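BH1328 protein (Bacillus halodurans, PDB 2O5A) probably acts as a ribosomal silencing factor that binds uL14 on the large ribosomal subunit, keeps the two subunits from joining and so represses translation. Local coordinates at residues A[51-56]-A[70-75]; A[7-12]-A[60-65]; A[88-91]-A[96-99]. All coordinates share one frame; numbering follows the deposited sequence.

How the contacts relate
Contacts 1 and 2 share helix 45-61, against one face of the mixed sheet; contact 3 sits on the other face, where the chain folds back after strand 85-91. The centre of contact 1 is about 14 Å from that of contact 2 and about 13 Å from that of contact 3; the centres of contacts 2 and 3 are about 21 Å apart, on opposite sides of the chain's centre. Along the chain, the segments of contacts 1 and 2 alternate, both complete before 88-91 begins. Leu55 packs on Ala10, and Ile51 on Val89, so contact 1 touches both others. Together they join both helices, the 70-75 connection and the 96-99 segment around the sheet; contacts 1 and 3 reach the second subunit.

Contact 1 of 3, residues A[51-56]-A[70-75]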
loop_
_atom_site.group_PDB
_atom_site.type_symbol
_atom_site.label_atom_id
_atom_site.label_comp_id
_atom_site.label_asym_id
_atom_site.label_seq_id
_atom_site.Cartn_x
_atom_site.Cartn_y
_atom_site.Cartn_z
ATOM N N ILE A 51 14.420 -14.821 -2.803
ATOM C CA ILE A 51 14.677 -13.436 -3.166
ATOM C C ILE A 51 14.892 -12.603 -1.913
ATOM O O ILE A 51 15.897 -11.905 -1.778
ATOM C CB ILE A 51 13.487 -12.846 -3.931
ATOM C CG1 ILE A 51 13.246 -13.675 -5.196
ATOM C CG2 ILE A 51 13.714 -11.362 -4.189
ATOM C CD1 ILE A 51 12.090 -13.259 -6.051
ATOM N N ALA A 52 13.932 -12.683 -0.999
ATOM C CA ALA A 52 13.997 -11.938 0.247
ATOM C C ALA A 52 15.271 -12.243 1.021
ATOM O O ALA A 52 15.826 -11.366 1.682
ATOM C CB ALA A 52 12.783 -12.255 1.100
ATOM N N HIS A 53 15.741 -13.484 0.935
ATOM C CA HIS A 53 16.946 -13.888 1.650
ATOM C C HIS A 53 18.218 -13.355 0.992
ATOM O O HIS A 53 19.150 -12.945 1.684
ATOM C CB HIS A 53 17.007 -15.414 1.755
ATOM C CG HIS A 53 17.972 -15.908 2.794
ATOM N ND1 HIS A 53 19.273 -16.247 2.499
ATOM C CD2 HIS A 53 17.819 -16.107 4.120
ATOM C CE1 HIS A 53 19.884 -16.635 3.604
ATOM N NE2 HIS A 53 19.020 -16.561 4.605
ATOM N N GLU A 54 18.259 -13.362 -0.336
ATOM C CA GLU A 54 19.428 -12.863 -1.056
ATOM C C GLU A 54 19.578 -11.375 -0.769
ATOM O O GLU A 54 20.691 -10.850 -0.716
ATOM C CB GLU A 54 19.269 -13.089 -2.561
ATOM C CG GLU A 54 20.431 -12.582 -3.415
ATOM C CD GLU A 54 21.747 -13.270 -3.100
ATOM O OE1 GLU A 54 21.732 -14.485 -2.818
ATOM O OE2 GLU A 54 22.800 -12.598 -3.147
ATOM N N LEU A 55 18.447 -10.700 -0.584
ATOM C CA LEU A 55 18.449 -9.276 -0.286
ATOM C C LEU A 55 19.001 -9.085 1.121
ATOM O O LEU A 55 19.771 -8.158 1.379
ATOM C CB LEU A 55 17.029 -8.711 -0.373
ATOM C CG LEU A 55 16.839 -7.505 -1.300
ATOM C CD1 LEU A 55 15.390 -7.052 -1.262
ATOM C CD2 LEU A 55 17.765 -6.377 -0.874
ATOM N N LYS A 56 18.604 -9.973 2.028
ATOM C CA LYS A 56 19.070 -9.918 3.407
ATOM C C LYS A 56 20.559 -10.237 3.435
ATOM O O LYS A 56 21.348 -9.539 4.072
ATOM C CB LYS A 56 18.311 -10.932 4.265
ATOM C CG LYS A 56 18.833 -11.038 5.687
ATOM C CD LYS A 56 18.011 -12.002 6.525
ATOM C CE LYS A 56 18.405 -11.906 7.989
ATOM N NZ LYS A 56 17.576 -12.784 8.855
ATOM N N GLU A 70 9.084 -8.181 7.063
ATOM C CA GLU A 70 7.815 -8.766 7.465
ATOM C C GLU A 70 7.192 -9.648 6.388
ATOM O O GLU A 70 7.328 -9.384 5.193
ATOM C CB GLU A 70 6.845 -7.643 7.843
ATOM C CG GLU A 70 7.429 -6.653 8.847
ATOM C CD GLU A 70 6.474 -5.532 9.199
ATOM O OE1 GLU A 70 6.897 -4.589 9.900
ATOM O OE2 GLU A 70 5.299 -5.594 8.783
ATOM N N GLY A 71 6.512 -10.702 6.830
ATOM C CA GLY A 71 5.860 -11.613 5.908
ATOM C C GLY A 71 6.778 -12.629 5.259
ATOM O O GLY A 71 6.413 -13.237 4.252
ATOM N N TYR A 72 7.965 -12.827 5.826
ATOM C CA TYR A 72 8.921 -13.780 5.269
ATOM C C TYR A 72 8.406 -15.217 5.343
ATOM O O TYR A 72 8.409 -15.934 4.342
ATOM C CB TYR A 72 10.264 -13.689 5.999
ATOM C CG TYR A 72 11.333 -14.582 5.405
ATOM C CD1 TYR A 72 12.130 -14.144 4.344
ATOM C CD2 TYR A 72 11.532 -15.877 5.884
ATOM C CE1 TYR A 72 13.096 -14.976 3.776
ATOM C CE2 TYR A 72 12.492 -16.715 5.321
ATOM C CZ TYR A 72 13.271 -16.259 4.269
ATOM O OH TYR A 72 14.216 -17.088 3.713
ATOM N N GLU A 73 7.975 -15.637 6.530
ATOM C CA GLU A 73 7.464 -16.994 6.714
ATOM C C GLU A 73 6.347 -17.323 5.732
ATOM O O GLU A 73 6.412 -18.326 5.021
ATOM C CB GLU A 73 6.945 -17.198 8.142
ATOM C CG GLU A 73 7.881 -17.976 9.054
ATOM C CD GLU A 73 7.200 -18.407 10.340
ATOM O OE1 GLU A 73 6.228 -19.187 10.265
ATOM O OE2 GLU A 73 7.634 -17.968 11.424
ATOM N N GLN A 74 5.323 -16.477 5.699
ATOM C CA GLN A 74 4.186 -16.683 4.813
ATOM C C GLN A 74 4.574 -16.621 3.338
ATOM O O GLN A 74 3.976 -17.297 2.500
ATOM C CB GLN A 74 3.097 -15.652 5.119
ATOM C CG GLN A 74 1.787 -16.282 5.561
ATOM C CD GLN A 74 1.996 -17.408 6.557
ATOM O OE1 GLN A 74 2.350 -17.175 7.714
ATOM N NE2 GLN A 74 1.782 -18.640 6.108
ATOM N N ALA A 75 5.578 -15.807 3.031
ATOM C CA ALA A 75 6.074 -15.658 1.666
ATOM C C ALA A 75 4.998 -15.283 0.650
ATOM O O ALA A 75 4.986 -15.797 -0.469
ATOM C CB ALA A 75 6.772 -16.943 1.230
#
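Ala52 of 51-56 and Tyr72 of 70-75 form the close-packed, buried half of this contact. The methyl of Ala52 lies at the rim of the phenol ring, near the ring plane, with CB 3.8 Å from both CD1 and CE1 of Tyr72, so one edge of the ring is set against the helix. Tyr72 gets there with its CG anti to the backbone N (chi1 -176°), which carries the ring out of the turn and across to helix 45-61. Gln49, one turn earlier on the same helix, also touches the Tyr72 side chain.

The segment 70-75 is the connection between strands 68-70 and 77-81, neighbouring antiparallel strands at one side of the mixed sheet. Residues 72-74 take helical backbone angles, and the turn is closed by a bond from Ala75 N to Gly71 O. Tyr72 therefore joins this strand connection to the helix lying over the sheet, from whose buried side Ile51 reaches Val89 and Leu55 reaches Val87.

The other half lies toward solvent. Here, at the same range, the phenol OH of Tyr72 ends beside the exposed His53, 3.8 Å from its CD2 and equally far from its CB, a van der Waals approach and not a bond. It meets the imidazole at a slant, and the two side chains cross obliquely. With CG anti to its own backbone N (chi1 -163°), His53 turns its ring outward, and the hydroxyl stays beside CB, CG and CD2; both residues also touch a crystal neighbour.

Contact 2 of 3, residues A[7-12]-A[60-65]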
loop_
_atom_site.group_PDB
_atom_site.type_symbol
_atom_site.label_atom_id
_atom_site.label_comp_id
_atom_site.label_asym_id
_atom_site.label_seq_id
_atom_site.Cartn_x
_atom_site.Cartn_y
_atom_site.Cartn_z
ATOM N N LEU A 7 19.701 1.162 -4.377
ATOM C CA LEU A 7 18.735 0.661 -5.345
ATOM C C LEU A 7 19.347 -0.367 -6.291
ATOM O O LEU A 7 18.762 -1.425 -6.522
ATOM C CB LEU A 7 18.147 1.827 -6.142
ATOM C CG LEU A 7 16.952 1.526 -7.049
ATOM C CD1 LEU A 7 15.853 0.837 -6.255
ATOM C CD2 LEU A 7 16.441 2.825 -7.653
ATOM N N GLN A 8 20.517 -0.059 -6.847
ATOM C CA GLN A 8 21.184 -0.995 -7.749
ATOM C C GLN A 8 21.619 -2.214 -6.956
ATOM O O GLN A 8 21.711 -3.319 -7.488
ATOM C CB GLN A 8 22.420 -0.367 -8.397
ATOM C CG GLN A 8 22.175 0.297 -9.736
ATOM C CD GLN A 8 23.425 0.318 -10.596
ATOM O OE1 GLN A 8 24.483 0.774 -10.163
ATOM N NE2 GLN A 8 23.308 -0.182 -11.822
ATOM N N LEU A 9 21.893 -1.994 -5.675
ATOM C CA LEU A 9 22.321 -3.061 -4.784
ATOM C C LEU A 9 21.156 -4.024 -4.586
ATOM O O LEU A 9 21.333 -5.243 -4.589
ATOM C CB LEU A 9 22.752 -2.471 -3.437
ATOM C CG LEU A 9 23.562 -3.361 -2.493
ATOM C CD1 LEU A 9 24.837 -3.818 -3.183
ATOM C CD2 LEU A 9 23.899 -2.582 -1.234
ATOM N N ALA A 10 19.962 -3.462 -4.426
ATOM C CA ALA A 10 18.755 -4.252 -4.228
ATOM C C ALA A 10 18.298 -4.905 -5.531
ATOM O O ALA A 10 17.850 -6.052 -5.535
ATOM C CB ALA A 10 17.646 -3.371 -3.664
ATOM N N VAL A 11 18.413 -4.169 -6.633
ATOM C CA VAL A 11 18.010 -4.684 -7.938
ATOM C C VAL A 11 18.820 -5.919 -8.313
ATOM O O VAL A 11 18.275 -6.892 -8.834
ATOM C CB VAL A 11 18.181 -3.619 -9.045
ATOM C CG1 VAL A 11 17.879 -4.224 -10.409
ATOM C CG2 VAL A 11 17.249 -2.448 -8.782
ATOM N N ASN A 12 20.123 -5.876 -8.051
ATOM C CA ASN A 12 20.999 -6.999 -8.357
ATOM C C ASN A 12 20.647 -8.209 -7.498
ATOM O O ASN A 12 20.402 -9.297 -8.017
ATOM C CB ASN A 12 22.462 -6.607 -8.131
ATOM C CG ASN A 12 22.978 -5.644 -9.182
ATOM O OD1 ASN A 12 24.137 -5.231 -9.146
ATOM N ND2 ASN A 12 22.117 -5.284 -10.130
ATOM N N GLN A 60 23.641 -7.568 4.528
ATOM C CA GLN A 60 24.556 -7.784 5.642
ATOM C C GLN A 60 26.016 -7.817 5.197
ATOM O O GLN A 60 26.926 -7.703 6.020
ATOM C CB GLN A 60 24.190 -9.079 6.367
ATOM C CG GLN A 60 22.781 -9.062 6.940
ATOM C CD GLN A 60 22.351 -10.406 7.488
ATOM O OE1 GLN A 60 22.321 -11.401 6.765
ATOM N NE2 GLN A 60 22.010 -10.443 8.770
ATOM N N GLU A 61 26.234 -7.976 3.896
ATOM C CA GLU A 61 27.587 -7.995 3.348
ATOM C C GLU A 61 28.051 -6.551 3.215
ATOM O O GLU A 61 29.149 -6.191 3.642
ATOM C CB GLU A 61 27.614 -8.639 1.958
ATOM C CG GLU A 61 27.075 -10.053 1.878
ATOM C CD GLU A 61 27.201 -10.628 0.480
ATOM O OE1 GLU A 61 27.129 -9.845 -0.490
ATOM O OE2 GLU A 61 27.365 -11.859 0.348
ATOM N N GLN A 62 27.194 -5.732 2.616
ATOM C CA GLN A 62 27.480 -4.321 2.394
ATOM C C GLN A 62 27.361 -3.544 3.703
ATOM O O GLN A 62 27.685 -2.358 3.764
ATOM C CB GLN A 62 26.502 -3.753 1.363
ATOM C CG GLN A 62 27.119 -2.779 0.368
ATOM C CD GLN A 62 28.311 -3.369 -0.364
ATOM O OE1 GLN A 62 28.323 -4.554 -0.702
ATOM N NE2 GLN A 62 29.314 -2.541 -0.627
ATOM N N GLY A 63 26.893 -4.224 4.745
ATOM C CA GLY A 63 26.743 -3.589 6.041
ATOM C C GLY A 63 25.615 -2.576 6.097
ATOM O O GLY A 63 25.772 -1.494 6.660
ATOM N N ILE A 64 24.474 -2.929 5.514
ATOM C CA ILE A 64 23.315 -2.049 5.502
ATOM C C ILE A 64 22.292 -2.532 6.523
ATOM O O ILE A 64 21.876 -3.688 6.500
ATOM C CB ILE A 64 22.668 -2.012 4.102
ATOM C CG1 ILE A 64 23.686 -1.502 3.082
ATOM C CG2 ILE A 64 21.436 -1.118 4.115
ATOM C CD1 ILE A 64 23.371 -1.893 1.659
ATOM N N GLU A 65 21.819 -1.647 7.364
ATOM C CA GLU A 65 20.924 -2.034 8.393
ATOM C C GLU A 65 19.558 -2.256 7.892
ATOM O O GLU A 65 18.972 -1.392 7.331
ATOM C CB GLU A 65 20.846 -0.989 9.466
ATOM C CG GLU A 65 22.139 -0.257 9.778
ATOM C CD GLU A 65 23.056 -0.994 10.732
ATOM O OE1 GLU A 65 24.250 -1.156 10.431
ATOM O OE2 GLU A 65 22.583 -1.397 11.787
#
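A single methyl group of Leu9 carries the whole of this contact: CD2 is the one atom of 7-12 that comes close to 60-65, and it meets two side chains there. One is Gln62, whose aliphatic stem serves as the apolar surface. Its CG lies 3.6 Å from CD2 of Leu9, and its CB follows at 3.9 Å from the same methyl. The Gln62 chain bends at chi2 (55°), and its amide has no part in the touching, so a polar residue contributes here through its carbons.

The other partner is Ile64, which reaches toward Leu9 tip to tip, CD1 to CD2. The modelled separation of these two methyls is too short to be real, and no more than the pairing itself should be read from it. Leu9 has CG anti to its backbone N (chi1 -165°), which sends the branch out from helix 4-16 toward the end of helix 45-61. There it also packs on Val58.

The two partners of the methyl stand on either side of Gly63 in sequence. That glycine is the first residue to leave helical geometry, and its positive phi (71°) turns the chain away from the helix and on toward strand 68-70. Gln62 is exposed and the patch is at the surface; deeper in, Ala10 packs on Leu55 and Leu38. It is a small apolar contact at the edge of a helix pair, in an alpha/beta domain where helices 4-16 and 45-61 lie together on one face of the mixed sheet.

Contact 3 of 3, residues A[88-91]-A[96-99]; sequences HVFH and AYYN
The rings of Phe90 and Tyr97 lie at 27° to each other in an offset pair with little overlap. Their centroids are 5.0 Å apart. Of the Tyr97 ring it is the CD1 corner that lies over a face of Phe90, 3.5 Å from its CG, while CB of Tyr97 sits beside CD2 of Phe90. Seen from Tyr97, Phe90 comes in at a slant. Tyr97 has its CG anti to the backbone N (chi1 174°), and this swings the ring back over Phe90, bringing CD1 above the face.

Strand 85-91 runs between strands 36-42 and 77-81 in the mixed sheet, and its side chains alternate between the two faces. Val89 points away from 96-99 and packs on Val48 of helix 45-61; Phe90 points toward 96-99. The chain leaves the strand after His91 and doubles back, so 96-99 covers the sheet face not occupied by that helix. Trp77 stacks with Phe90, and Tyr97 meets the ring of His41, making this an aromatic cluster.

Ala96 fills in beside Phe90, its CB 4.3 Å from CE2 of Phe90. Ala96 also packs on Ala96 of the second subunit, which brings the turn to the dimer interface. Farther out, the poorly ordered Tyr98 hydrogen-bonds through its OH to the carbonyl O of Lys92. The CB of His91 leaves on the far side from 96-99, and its ring ND1 is hydrogen-bonded to the backbone N of Asp93.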
loop_
_atom_site.group_PDB
_atom_site.type_symbol
_atom_site.label_atom_id
_atom_site.label_comp_id
_atom_site.label_asym_id
_atom_site.label_seq_id
_atom_site.Cartn_x
_atom_site.Cartn_y
_atom_site.Cartn_z
ATOM N N HIS A 88 9.685 -4.766 -1.979
ATOM C CA HIS A 88 8.452 -5.527 -1.823
ATOM C C HIS A 88 8.508 -6.756 -2.721
ATOM O O HIS A 88 8.462 -6.643 -3.945
ATOM C CB HIS A 88 7.235 -4.682 -2.209
ATOM C CG HIS A 88 6.928 -3.582 -1.239
ATOM N ND1 HIS A 88 7.664 -2.420 -1.176
ATOM C CD2 HIS A 88 5.962 -3.470 -0.299
ATOM C CE1 HIS A 88 7.163 -1.634 -0.237
ATOM N NE2 HIS A 88 6.128 -2.251 0.312
ATOM N N VAL A 89 8.612 -7.928 -2.107
ATOM C CA VAL A 89 8.673 -9.175 -2.859
ATOM C C VAL A 89 7.346 -9.911 -2.726
ATOM O O VAL A 89 7.056 -10.504 -1.687
ATOM C CB VAL A 89 9.810 -10.087 -2.339
ATOM C CG1 VAL A 89 9.885 -11.355 -3.175
ATOM C CG2 VAL A 89 11.137 -9.342 -2.390
ATOM N N PHE A 90 6.540 -9.867 -3.782
ATOM C CA PHE A 90 5.242 -10.525 -3.777
ATOM C C PHE A 90 5.272 -11.914 -4.392
ATOM O O PHE A 90 6.199 -12.276 -5.115
ATOM C CB PHE A 90 4.206 -9.710 -4.556
ATOM C CG PHE A 90 3.878 -8.383 -3.946
ATOM C CD1 PHE A 90 4.733 -7.298 -4.103
ATOM C CD2 PHE A 90 2.695 -8.208 -3.238
ATOM C CE1 PHE A 90 4.413 -6.057 -3.566
ATOM C CE2 PHE A 90 2.365 -6.972 -2.696
ATOM C CZ PHE A 90 3.224 -5.893 -2.862
ATOM N N HIS A 91 4.235 -12.683 -4.087
ATOM C CA HIS A 91 4.068 -14.017 -4.641
ATOM C C HIS A 91 3.176 -13.728 -5.842
ATOM O O HIS A 91 2.191 -13.000 -5.717
ATOM C CB HIS A 91 3.354 -14.927 -3.637
ATOM C CG HIS A 91 3.096 -16.310 -4.149
ATOM N ND1 HIS A 91 2.208 -16.574 -5.171
ATOM C CD2 HIS A 91 3.608 -17.509 -3.779
ATOM C CE1 HIS A 91 2.183 -17.874 -5.405
ATOM N NE2 HIS A 91 3.023 -18.462 -4.577
ATOM N N ALA A 96 -2.812 -8.063 -3.417
ATOM C CA ALA A 96 -2.370 -6.694 -3.168
ATOM C C ALA A 96 -1.297 -6.310 -4.180
ATOM O O ALA A 96 -0.964 -5.136 -4.340
ATOM C CB ALA A 96 -1.823 -6.566 -1.752
ATOM N N TYR A 97 -0.767 -7.319 -4.864
ATOM C CA TYR A 97 0.274 -7.132 -5.866
ATOM C C TYR A 97 -0.301 -6.610 -7.180
ATOM O O TYR A 97 0.422 -6.057 -8.008
ATOM C CB TYR A 97 1.004 -8.462 -6.088
ATOM C CG TYR A 97 2.024 -8.449 -7.204
ATOM C CD1 TYR A 97 3.029 -7.483 -7.247
ATOM C CD2 TYR A 97 1.995 -9.415 -8.207
ATOM C CE1 TYR A 97 3.974 -7.475 -8.266
ATOM C CE2 TYR A 97 2.936 -9.417 -9.231
ATOM C CZ TYR A 97 3.922 -8.443 -9.251
ATOM O OH TYR A 97 4.851 -8.424 -10.266
ATOM N N TYR A 98 -1.606 -6.786 -7.366
ATOM C CA TYR A 98 -2.267 -6.320 -8.578
ATOM C C TYR A 98 -3.109 -5.082 -8.292
ATOM O O TYR A 98 -3.718 -4.503 -9.192
ATOM C CB TYR A 98 -3.135 -7.432 -9.172
ATOM C CG TYR A 98 -2.331 -8.650 -9.575
ATOM C CD1 TYR A 98 -2.113 -9.696 -8.678
ATOM C CD2 TYR A 98 -1.756 -8.738 -10.840
ATOM C CE1 TYR A 98 -1.331 -10.797 -9.031
ATOM C CE2 TYR A 98 -0.973 -9.833 -11.203
ATOM C CZ TYR A 98 -0.767 -10.859 -10.294
ATOM O OH TYR A 98 0.014 -11.936 -10.649
ATOM N N ASN A 99 -3.127 -4.684 -7.024
ATOM C CA ASN A 99 -3.860 -3.503 -6.579
ATOM C C ASN A 99 -2.838 -2.491 -6.090
ATOM O O ASN A 99 -3.183 -1.463 -5.505
ATOM C CB ASN A 99 -4.819 -3.865 -5.444
ATOM C CG ASN A 99 -6.045 -4.609 -5.932
ATOM O OD1 ASN A 99 -6.824 -5.133 -5.137
ATOM N ND2 ASN A 99 -6.231 -4.646 -7.247
#